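Local atomic coordinates of beta-agarase B (Zobellia galactanivorans, PDB entry 4ATF), a protein that hydrolyses the beta-1,4 linkages of agarose at random internal positions, retaining the anomeric configuration and giving the tetramer as main product. Residues A[57-62]-A[129-134]; A[135-140]-A[168-173]; A[121-126]-A[279-284]. The protein carries 1 engineered substitution. All coordinates share one frame; numbering follows the deposited sequence.

Contact 1: A[57-62]-A[129-134]; sequences DFYHNA and WLLSAD. With GAL (beta-D-galactopyranose), chain E; AAL (3,6-anhydro-alpha-L-galactopyranose), chain B; GAL (beta-D-galactopyranose), chain C; AAL (3,6-anhydro-alpha-L-galactopyranose), chain D.
Leu131 pushes one methyl, CD2, into the corner formed by Tyr59 and His60, with Leu131 CD2 lying 3.4 Å from Tyr59 OH and 3.5 Å from His60 NE2. Both aromatic side chains cross the leucine at about a right angle, and its forked end suits the place: the other methyl, CD1, meets the sugar, 3.9 Å from C6 of the anhydrogalactose of chain D. Beside it, Tyr59 CE1 touches Trp129 CH2 at 4.0 Å. Trp129 offers one indole face to the galactose of chain E, whose C5 stands 3.7 Å above the plane over the ring centre. This is the CH-pi stacking by which proteins commonly hold sugars, and it calls for a broad flat surface. Tyr59 and Asn61, substrate-binding residues of the agarose cleft, grip the next galactose. Tyr59 OH donates to O2 of the galactose of chain C at 2.8 Å, and Asn61 ND2 reaches the same O2 in a nearly straight bond (167°). A water accepts from Asn61 ND2 and gives a weak bond to Ala133 O.

His60, also a substrate-binding residue, holds the corner from the loop side. Its CG lies between the backbone N and the carbonyl carbon (chi1 73°), and CE1 comes edge-on, in the ring plane, to Ser132 O at 3.4 Å. His60 CD2 lies over one face of Tyr59, toward the rim. In the second shell, Asp256 and Asp135 bind ND1 and NE2, fixing the imidazole's rotation and probably favouring its protonated form.

Strand 125-132 runs between two antiparallel neighbours, bonded through Trp129 and Leu131 to strand 255-262 and through Leu130 to strand 137-145, while Tyr59 and His60 rest on Cys100 and Thr102 of strand 96-103.

Contact 2: A[135-140]-A[168-173]; sequences DTQEID and HHVFIR. With AAL (3,6-anhydro-alpha-L-galactopyranose), chain D; GAL (beta-D-galactopyranose), chain C; GAL (beta-D-galactopyranose), chain E.
The catalytic cleft is lined here by two antiparallel strands, 137-145 and 164-172, which carry Glu138, His169 and Phe171 on the side of the bound agaro-oligosaccharide. Glu138 and His169 form a hydrogen-bonded pair, with His169 N donating to Glu138 O at 3.0 Å and Glu138 N returning a bond to His169 O. Beyond the paired residues, Phe171 N donates to Thr136 O at 2.8 Å. Glu138 CB meets the edge of the Phe171 ring, 4.0 Å from Phe171 CE2. His169, a substrate-binding residue, turns an imidazole face to the galactose of chain E, whose O2 stands 3.3 Å above the ring centre, while Asp178 holds ND1 and so steadies the ring.

Glu138 is, by similarity, the nucleophile and opens the Glu-x-Asp-x-x-Glu motif of glycoside hydrolase family 16. Alternation along the strand brings Asp140 to the sugar side as well, and the last position, Asp143, probably the proton donor's place, is an engineered residue in this structure.

Farther along, Phe171 receives O3 of the anhydrogalactose of chain D over one face, toward the rim, and Arg173 NH1 lies above that same face. Substrate-binding Arg173 makes a nearly straight bond (174°) from NH1 to this O3 at 2.9 Å and a more bent one (135°) from NH1 to Asp135 O, also 2.9 Å. The arginine chain folds at the second torsion, which places CD (-56°), and again at the third. Arg173 NH2 adds three long, weak bonds, to O4 of that sugar and to O4 and O5 of the galactose of chain C; shared by two N-H groups, none is a firm grip. Asp135 CB packs 3.4 Å above the guanidinium plane of Arg173, while Asp135 OD2 binds substrate, accepting from O2 of the galactose of chain C at 2.5 Å.

Contact 3: A[121-126]-A[279-284]; sequences NSTLAS and YTPTDN
Thr123 sets its OG1 between the backbone N and the carbonyl carbon (chi1 47°), which directs the hydroxyl oxygen at the Thr280-Pro281 peptide, while the neighbouring Leu124 holds CG anti to its own carbonyl carbon (chi1 -68°) and so against the proline ring. Thr123 OG1 lies 3.1 Å from Pro281 N and 3.3 Å from Pro281 CD. The first is a close approach without a bond, since a proline nitrogen inside a chain carries no hydrogen to share. The methyl of Thr123, CG2, meets Tyr279 CB at 4.2 Å instead. A small beta-branched residue suits this place, because both branches find a partner close to the backbone.

Leu124 crosses Pro281 at about a right angle. Its CG is 3.7 Å from Pro281 CG, and CD2 packs against Pro281 CD at the same distance of 3.7 Å, so that a compact, rigid ring lies on the fork of a branched side chain. Ser122 OG borders the same ring, and it also accepts from Leu124 N at 3.1 Å in a nearly straight bond (166°), which closes the 122-124 turn; Asn292 is a further partner of this hydroxyl.

Outside the pair, Arg267 binds Thr123 O, and Asp263 takes the hydroxyl of Thr280. Tyr279 belongs to the sugar pocket, with its side chain about 4 Å from a bound galactose at the nearest atoms.

The Ser122-Leu124 bond defines an ST turn, and this turn packs on Pro281, one residue before Thr282, the N-cap of helix 283-286. What meets here is therefore the turn just before strand 125-132 and the loop that enters the helix.

In the fold
Contacts 1 and 2 form one continuous part of the substrate cleft, their centres about 12 Å apart. Strands 125-132 and 137-145 are consecutive in the chain and adjacent in the sheet, joined where Leu130 N meets Ile139 O at 2.8 Å. A second tie is His60 NE2 to Asp135 OD1 at 2.7 Å. Both contacts touch the galactoses of chains C and E and the anhydrogalactose of chain D. Contact 3 lies about 23 Å from contact 1 and 25 Å from contact 2, between centres, at the far end of strand 125-132. There the side chain of Leu124 is about 9 Å from that of Asp143, engineered, at the probable proton-donor position, and Tyr279 brings contact 3 to another part of the sugar pocket.

Contact 1: A[57-62]-A[129-134]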
# COMPACT_ATOMS: atom_id res chain seq x y z
N ASP A 57 -14.63 -4.55 -4.40
CA ASP A 57 -13.53 -4.85 -5.35
C ASP A 57 -13.25 -3.67 -6.28
O ASP A 57 -13.00 -3.82 -7.49
CB ASP A 57 -13.73 -6.18 -6.14
CG ASP A 57 -15.12 -6.28 -6.87
OD1 ASP A 57 -16.01 -5.37 -6.68
OD2 ASP A 57 -15.32 -7.29 -7.64
N PHE A 58 -13.20 -2.47 -5.67
CA PHE A 58 -12.79 -1.27 -6.43
C PHE A 58 -12.09 -0.31 -5.50
O PHE A 58 -12.03 -0.55 -4.28
CB PHE A 58 -13.98 -0.59 -7.15
CG PHE A 58 -13.54 0.22 -8.39
CD1 PHE A 58 -13.13 -0.44 -9.53
CD2 PHE A 58 -13.48 1.62 -8.36
CE1 PHE A 58 -12.67 0.24 -10.71
CE2 PHE A 58 -13.00 2.34 -9.51
CZ PHE A 58 -12.59 1.64 -10.69
N TYR A 59 -11.54 0.75 -6.07
CA TYR A 59 -11.07 1.92 -5.30
C TYR A 59 -12.25 2.60 -4.58
O TYR A 59 -13.37 2.27 -4.82
CB TYR A 59 -10.35 2.86 -6.25
CG TYR A 59 -9.76 4.11 -5.63
CD1 TYR A 59 -8.61 4.04 -4.77
CD2 TYR A 59 -10.24 5.39 -6.00
CE1 TYR A 59 -8.01 5.25 -4.24
CE2 TYR A 59 -9.65 6.59 -5.45
CZ TYR A 59 -8.55 6.49 -4.58
OH TYR A 59 -8.01 7.67 -4.07
N HIS A 60 -11.99 3.54 -3.65
CA HIS A 60 -13.09 3.99 -2.81
C HIS A 60 -13.95 5.09 -3.46
O HIS A 60 -14.88 5.56 -2.84
CB HIS A 60 -12.67 4.29 -1.37
CG HIS A 60 -11.87 5.55 -1.17
ND1 HIS A 60 -11.48 5.98 0.09
CD2 HIS A 60 -11.34 6.44 -2.05
CE1 HIS A 60 -10.78 7.10 -0.03
NE2 HIS A 60 -10.67 7.40 -1.32
N ASN A 61 -13.65 5.48 -4.70
CA ASN A 61 -14.56 6.30 -5.48
C ASN A 61 -14.35 5.88 -6.91
O ASN A 61 -13.60 4.94 -7.15
CB ASN A 61 -14.31 7.82 -5.28
CG ASN A 61 -12.88 8.24 -5.63
OD1 ASN A 61 -12.37 7.94 -6.70
ND2 ASN A 61 -12.22 8.97 -4.70
N ALA A 62 -14.96 6.57 -7.87
CA ALA A 62 -14.92 6.11 -9.28
C ALA A 62 -13.61 6.33 -9.98
O ALA A 62 -13.43 5.85 -11.11
CB ALA A 62 -16.06 6.77 -10.11
N TRP A 129 -2.10 -0.15 1.58
CA TRP A 129 -2.07 1.21 2.12
C TRP A 129 -3.36 1.61 2.82
O TRP A 129 -4.39 0.86 2.72
CB TRP A 129 -1.62 2.21 1.02
CG TRP A 129 -2.36 2.20 -0.27
CD1 TRP A 129 -2.55 1.14 -1.15
CD2 TRP A 129 -3.02 3.34 -0.85
NE1 TRP A 129 -3.27 1.58 -2.25
CE2 TRP A 129 -3.55 2.93 -2.10
CE3 TRP A 129 -3.15 4.70 -0.45
CZ2 TRP A 129 -4.26 3.81 -2.94
CZ3 TRP A 129 -3.84 5.60 -1.31
CH2 TRP A 129 -4.39 5.13 -2.55
N LEU A 130 -3.34 2.75 3.55
CA LEU A 130 -4.51 3.27 4.31
C LEU A 130 -4.79 4.66 3.77
O LEU A 130 -3.82 5.44 3.54
CB LEU A 130 -4.20 3.41 5.81
CG LEU A 130 -3.65 2.12 6.44
CD1 LEU A 130 -3.32 2.43 7.94
CD2 LEU A 130 -4.65 0.93 6.31
N LEU A 131 -6.06 5.01 3.59
CA LEU A 131 -6.36 6.37 2.97
C LEU A 131 -7.63 6.89 3.63
O LEU A 131 -8.63 6.15 3.68
CB LEU A 131 -6.60 6.23 1.45
CG LEU A 131 -6.93 7.51 0.68
CD1 LEU A 131 -5.69 8.40 0.77
CD2 LEU A 131 -7.25 7.16 -0.80
N SER A 132 -7.62 8.13 4.17
CA SER A 132 -8.83 8.69 4.76
C SER A 132 -9.95 8.88 3.70
O SER A 132 -9.66 9.00 2.51
CB SER A 132 -8.52 10.04 5.49
OG SER A 132 -8.10 11.02 4.52
N ALA A 133 -11.21 8.93 4.17
CA ALA A 133 -12.35 9.04 3.27
C ALA A 133 -12.23 10.30 2.36
O ALA A 133 -12.65 10.29 1.16
CB ALA A 133 -13.68 9.04 4.11
N ASP A 134 -11.64 11.38 2.92
CA ASP A 134 -11.58 12.65 2.18
C ASP A 134 -10.30 12.81 1.40
O ASP A 134 -10.07 13.90 0.85
CB ASP A 134 -11.87 13.85 3.11
CG ASP A 134 -10.70 14.10 4.11
OD1 ASP A 134 -9.64 13.39 4.06
OD2 ASP A 134 -10.87 15.02 4.96
C1 GAL E . 1.03 6.40 -2.34
C2 GAL E . 0.33 7.46 -3.18
C3 GAL E . -1.13 7.17 -3.56
C4 GAL E . -1.13 5.79 -4.25
C5 GAL E . -0.39 4.76 -3.35
C6 GAL E . -0.43 3.32 -3.89
O2 GAL E . 0.32 8.59 -2.36
O3 GAL E . -1.48 8.24 -4.46
O4 GAL E . -0.42 5.93 -5.46
O5 GAL E . 0.94 5.13 -2.96
O6 GAL E . 0.21 2.54 -2.88
C1 AAL B . -11.86 11.55 -7.15
C2 AAL B . -13.07 11.98 -6.25
C3 AAL B . -14.35 11.89 -7.09
C4 AAL B . -14.25 12.72 -8.32
C5 AAL B . -13.24 11.97 -9.14
C6 AAL B . -13.96 10.61 -9.08
O2 AAL B . -12.95 13.33 -5.78
O3 AAL B . -14.43 10.57 -7.68
O4 AAL B . -15.41 13.05 -9.02
O5 AAL B . -11.92 12.06 -8.55
C1 GAL C . -7.21 10.61 -6.11
C2 GAL C . -8.63 11.02 -5.69
C3 GAL C . -9.50 11.30 -6.94
C4 GAL C . -8.79 12.28 -7.89
C5 GAL C . -7.35 11.81 -8.19
C6 GAL C . -6.78 12.84 -9.13
O2 GAL C . -9.26 10.06 -4.81
O3 GAL C . -10.68 11.93 -6.49
O4 GAL C . -8.62 13.50 -7.21
O5 GAL C . -6.61 11.64 -6.94
O6 GAL C . -5.58 12.23 -9.45
C1 AAL D . -2.54 9.10 -3.99
C2 AAL D . -2.65 10.30 -4.97
C3 AAL D . -4.05 10.96 -4.79
C4 AAL D . -5.22 10.05 -4.91
C5 AAL D . -4.99 9.09 -3.76
C6 AAL D . -4.80 10.14 -2.63
O2 AAL D . -2.50 9.83 -6.31
O3 AAL D . -4.24 11.28 -3.36
O4 AAL D . -6.52 10.57 -4.87
O5 AAL D . -3.79 8.28 -3.91
O HOH W 1 -13.38 9.98 -2.20

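Contact 2: A[135-140]-A[168-173]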
# COMPACT_ATOMS: atom_id res chain seq x y z
N ASP A 135 -9.48 11.74 1.30
CA ASP A 135 -8.24 11.68 0.46
C ASP A 135 -7.13 12.65 0.96
O ASP A 135 -6.25 13.01 0.21
CB ASP A 135 -8.56 11.99 -1.01
CG ASP A 135 -9.38 10.84 -1.70
OD1 ASP A 135 -9.27 9.70 -1.23
OD2 ASP A 135 -10.10 11.09 -2.67
N THR A 136 -7.25 13.15 2.19
CA THR A 136 -6.22 14.01 2.70
C THR A 136 -5.07 13.37 3.49
O THR A 136 -4.06 14.06 3.70
CB THR A 136 -6.79 15.13 3.57
OG1 THR A 136 -7.46 14.55 4.72
CG2 THR A 136 -7.71 16.06 2.72
N GLN A 137 -5.25 12.13 4.00
CA GLN A 137 -4.27 11.54 4.85
C GLN A 137 -4.10 10.04 4.42
O GLN A 137 -5.08 9.34 4.13
CB GLN A 137 -4.70 11.64 6.34
CG GLN A 137 -4.87 13.09 6.81
CD GLN A 137 -5.42 13.20 8.24
OE1 GLN A 137 -5.69 14.32 8.75
NE2 GLN A 137 -5.54 12.08 8.90
N GLU A 138 -2.84 9.58 4.35
CA GLU A 138 -2.49 8.29 3.75
C GLU A 138 -1.29 7.69 4.50
O GLU A 138 -0.39 8.44 4.92
CB GLU A 138 -2.07 8.48 2.26
CG GLU A 138 -1.79 7.13 1.51
CD GLU A 138 -0.30 6.61 1.67
OE1 GLU A 138 0.58 7.39 2.10
OE2 GLU A 138 0.01 5.40 1.35
N ILE A 139 -1.28 6.36 4.69
CA ILE A 139 -0.16 5.66 5.33
C ILE A 139 0.14 4.45 4.44
O ILE A 139 -0.78 3.66 4.15
CB ILE A 139 -0.49 5.16 6.77
CG1 ILE A 139 -0.71 6.37 7.71
CG2 ILE A 139 0.71 4.23 7.28
CD1 ILE A 139 -1.53 6.01 9.00
N ASP A 140 1.38 4.35 3.91
CA ASP A 140 1.77 3.13 3.18
C ASP A 140 2.10 1.96 4.09
O ASP A 140 2.71 2.16 5.15
CB ASP A 140 3.07 3.34 2.48
CG ASP A 140 3.03 4.40 1.47
OD1 ASP A 140 1.97 4.86 0.99
OD2 ASP A 140 4.19 4.79 1.21
N HIS A 168 4.25 7.89 4.26
CA HIS A 168 2.93 8.41 4.57
C HIS A 168 2.80 9.72 3.78
O HIS A 168 3.84 10.31 3.38
CB HIS A 168 2.78 8.63 6.11
CG HIS A 168 3.39 9.90 6.59
ND1 HIS A 168 4.74 10.02 6.89
CD2 HIS A 168 2.86 11.14 6.78
CE1 HIS A 168 5.00 11.26 7.28
NE2 HIS A 168 3.88 11.96 7.23
N HIS A 169 1.57 10.19 3.55
CA HIS A 169 1.36 11.44 2.79
C HIS A 169 0.30 12.25 3.49
O HIS A 169 -0.62 11.67 4.06
CB HIS A 169 0.84 11.18 1.34
CG HIS A 169 1.81 10.46 0.45
ND1 HIS A 169 2.43 11.08 -0.61
CD2 HIS A 169 2.23 9.16 0.43
CE1 HIS A 169 3.22 10.21 -1.22
NE2 HIS A 169 3.13 9.04 -0.61
N VAL A 170 0.40 13.57 3.41
CA VAL A 170 -0.73 14.43 3.73
C VAL A 170 -0.95 15.27 2.50
O VAL A 170 0.04 15.64 1.81
CB VAL A 170 -0.53 15.23 5.06
CG1 VAL A 170 -0.59 14.27 6.28
CG2 VAL A 170 0.74 16.04 5.05
N PHE A 171 -2.21 15.55 2.17
CA PHE A 171 -2.51 16.30 0.90
C PHE A 171 -3.34 17.53 1.16
O PHE A 171 -4.10 17.57 2.15
CB PHE A 171 -3.34 15.45 -0.09
CG PHE A 171 -2.70 14.15 -0.48
CD1 PHE A 171 -1.79 14.07 -1.55
CD2 PHE A 171 -3.00 13.00 0.26
CE1 PHE A 171 -1.15 12.82 -1.85
CE2 PHE A 171 -2.42 11.74 -0.03
CZ PHE A 171 -1.48 11.65 -1.10
N ILE A 172 -3.22 18.54 0.27
CA ILE A 172 -4.24 19.56 0.17
C ILE A 172 -4.89 19.20 -1.19
O ILE A 172 -4.14 18.94 -2.16
CB ILE A 172 -3.64 20.99 0.18
CG1 ILE A 172 -2.96 21.30 1.53
CG2 ILE A 172 -4.75 22.07 -0.25
CD1 ILE A 172 -2.04 22.55 1.47
N ARG A 173 -6.23 19.18 -1.27
CA ARG A 173 -6.86 18.66 -2.49
C ARG A 173 -7.01 19.67 -3.61
O ARG A 173 -6.82 19.27 -4.76
CB ARG A 173 -8.21 17.97 -2.22
CG ARG A 173 -8.20 16.84 -1.21
CD ARG A 173 -7.21 15.73 -1.56
NE ARG A 173 -7.29 15.27 -2.93
CZ ARG A 173 -6.58 14.23 -3.39
NH1 ARG A 173 -5.78 13.56 -2.56
NH2 ARG A 173 -6.64 13.86 -4.66
C1 AAL D . -2.54 9.10 -3.99
C2 AAL D . -2.65 10.30 -4.97
C3 AAL D . -4.05 10.96 -4.79
C4 AAL D . -5.22 10.05 -4.91
C5 AAL D . -4.99 9.09 -3.76
C6 AAL D . -4.80 10.14 -2.63
O2 AAL D . -2.50 9.83 -6.31
O3 AAL D . -4.24 11.28 -3.36
O4 AAL D . -6.52 10.57 -4.87
O5 AAL D . -3.79 8.28 -3.91
C1 GAL C . -7.21 10.61 -6.11
C2 GAL C . -8.63 11.02 -5.69
C3 GAL C . -9.50 11.30 -6.94
C4 GAL C . -8.79 12.28 -7.89
C5 GAL C . -7.35 11.81 -8.19
C6 GAL C . -6.78 12.84 -9.13
O2 GAL C . -9.26 10.06 -4.81
O3 GAL C . -10.68 11.93 -6.49
O4 GAL C . -8.62 13.50 -7.21
O5 GAL C . -6.61 11.64 -6.94
O6 GAL C . -5.58 12.23 -9.45
C1 GAL E . 1.03 6.40 -2.34
C2 GAL E . 0.33 7.46 -3.18
C3 GAL E . -1.13 7.17 -3.56
C4 GAL E . -1.13 5.79 -4.25
C5 GAL E . -0.39 4.76 -3.35
C6 GAL E . -0.43 3.32 -3.89
O2 GAL E . 0.32 8.59 -2.36
O3 GAL E . -1.48 8.24 -4.46
O4 GAL E . -0.42 5.93 -5.46
O5 GAL E . 0.94 5.13 -2.96
O6 GAL E . 0.21 2.54 -2.88

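Contact 3: A[121-126]-A[279-284]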
# COMPACT_ATOMS: atom_id res chain seq x y z
N ASN A 121 7.09 -9.68 -9.52
CA ASN A 121 8.26 -9.53 -10.37
C ASN A 121 7.85 -8.68 -11.60
O ASN A 121 7.85 -9.17 -12.73
CB ASN A 121 8.74 -10.92 -10.82
CG ASN A 121 10.08 -10.87 -11.57
OD1 ASN A 121 10.74 -9.82 -11.65
ND2 ASN A 121 10.46 -11.99 -12.14
N SER A 122 7.45 -7.43 -11.33
CA SER A 122 6.97 -6.48 -12.32
C SER A 122 7.44 -5.03 -12.03
O SER A 122 7.80 -4.67 -10.85
CB SER A 122 5.42 -6.51 -12.23
OG SER A 122 4.81 -5.61 -13.18
N THR A 123 7.36 -4.15 -13.06
CA THR A 123 7.69 -2.75 -12.81
C THR A 123 6.51 -2.05 -12.23
O THR A 123 6.65 -0.92 -11.71
CB THR A 123 8.11 -1.98 -14.15
OG1 THR A 123 7.15 -2.27 -15.18
CG2 THR A 123 9.51 -2.47 -14.61
N LEU A 124 5.36 -2.72 -12.21
CA LEU A 124 4.17 -2.12 -11.56
C LEU A 124 4.34 -2.13 -10.06
O LEU A 124 5.06 -2.99 -9.54
CB LEU A 124 2.94 -2.98 -11.86
CG LEU A 124 2.47 -2.96 -13.33
CD1 LEU A 124 1.23 -3.92 -13.36
CD2 LEU A 124 2.16 -1.61 -13.86
N ALA A 125 3.70 -1.18 -9.36
CA ALA A 125 3.70 -1.17 -7.88
C ALA A 125 2.83 -2.25 -7.28
O ALA A 125 1.75 -2.52 -7.83
CB ALA A 125 3.25 0.26 -7.31
N SER A 126 3.29 -2.86 -6.19
CA SER A 126 2.51 -3.78 -5.32
C SER A 126 2.21 -3.03 -4.04
O SER A 126 3.15 -2.65 -3.35
CB SER A 126 3.37 -5.00 -4.99
OG SER A 126 3.72 -5.72 -6.17
N TYR A 279 9.86 3.03 -16.67
CA TYR A 279 9.68 1.66 -16.05
C TYR A 279 8.20 1.28 -16.04
O TYR A 279 7.45 1.62 -15.10
CB TYR A 279 10.19 1.63 -14.61
CG TYR A 279 11.64 2.07 -14.45
CD1 TYR A 279 12.70 1.23 -14.85
CD2 TYR A 279 11.97 3.31 -13.83
CE1 TYR A 279 14.03 1.59 -14.69
CE2 TYR A 279 13.32 3.69 -13.65
CZ TYR A 279 14.35 2.81 -14.08
OH TYR A 279 15.71 3.11 -13.95
N THR A 280 7.80 0.54 -17.06
CA THR A 280 6.39 0.12 -17.15
C THR A 280 6.37 -1.17 -18.03
O THR A 280 7.25 -1.34 -18.88
CB THR A 280 5.53 1.28 -17.80
OG1 THR A 280 4.13 0.97 -17.75
CG2 THR A 280 6.01 1.56 -19.27
N PRO A 281 5.41 -2.10 -17.78
CA PRO A 281 5.48 -3.40 -18.49
C PRO A 281 5.32 -3.24 -20.00
O PRO A 281 4.51 -2.43 -20.48
CB PRO A 281 4.29 -4.18 -17.93
CG PRO A 281 3.97 -3.55 -16.61
CD PRO A 281 4.31 -2.07 -16.79
N THR A 282 6.12 -3.96 -20.76
CA THR A 282 5.90 -4.07 -22.21
C THR A 282 4.85 -5.19 -22.44
O THR A 282 4.54 -5.95 -21.49
CB THR A 282 7.21 -4.50 -22.93
OG1 THR A 282 7.60 -5.77 -22.42
CG2 THR A 282 8.38 -3.46 -22.67
N ASP A 283 4.35 -5.33 -23.67
CA ASP A 283 3.42 -6.41 -24.01
C ASP A 283 4.09 -7.75 -23.83
O ASP A 283 3.47 -8.64 -23.29
CB ASP A 283 2.83 -6.24 -25.43
CG ASP A 283 1.77 -5.20 -25.46
OD1 ASP A 283 1.16 -4.86 -24.40
OD2 ASP A 283 1.49 -4.70 -26.54
N ASN A 284 5.36 -7.87 -24.19
CA ASN A 284 6.12 -9.09 -23.94
C ASN A 284 6.14 -9.49 -22.44
O ASN A 284 5.95 -10.66 -22.07
CB ASN A 284 7.56 -8.95 -24.51
CG ASN A 284 8.34 -10.28 -24.53
OD1 ASN A 284 7.81 -11.33 -24.90
ND2 ASN A 284 9.59 -10.23 -24.13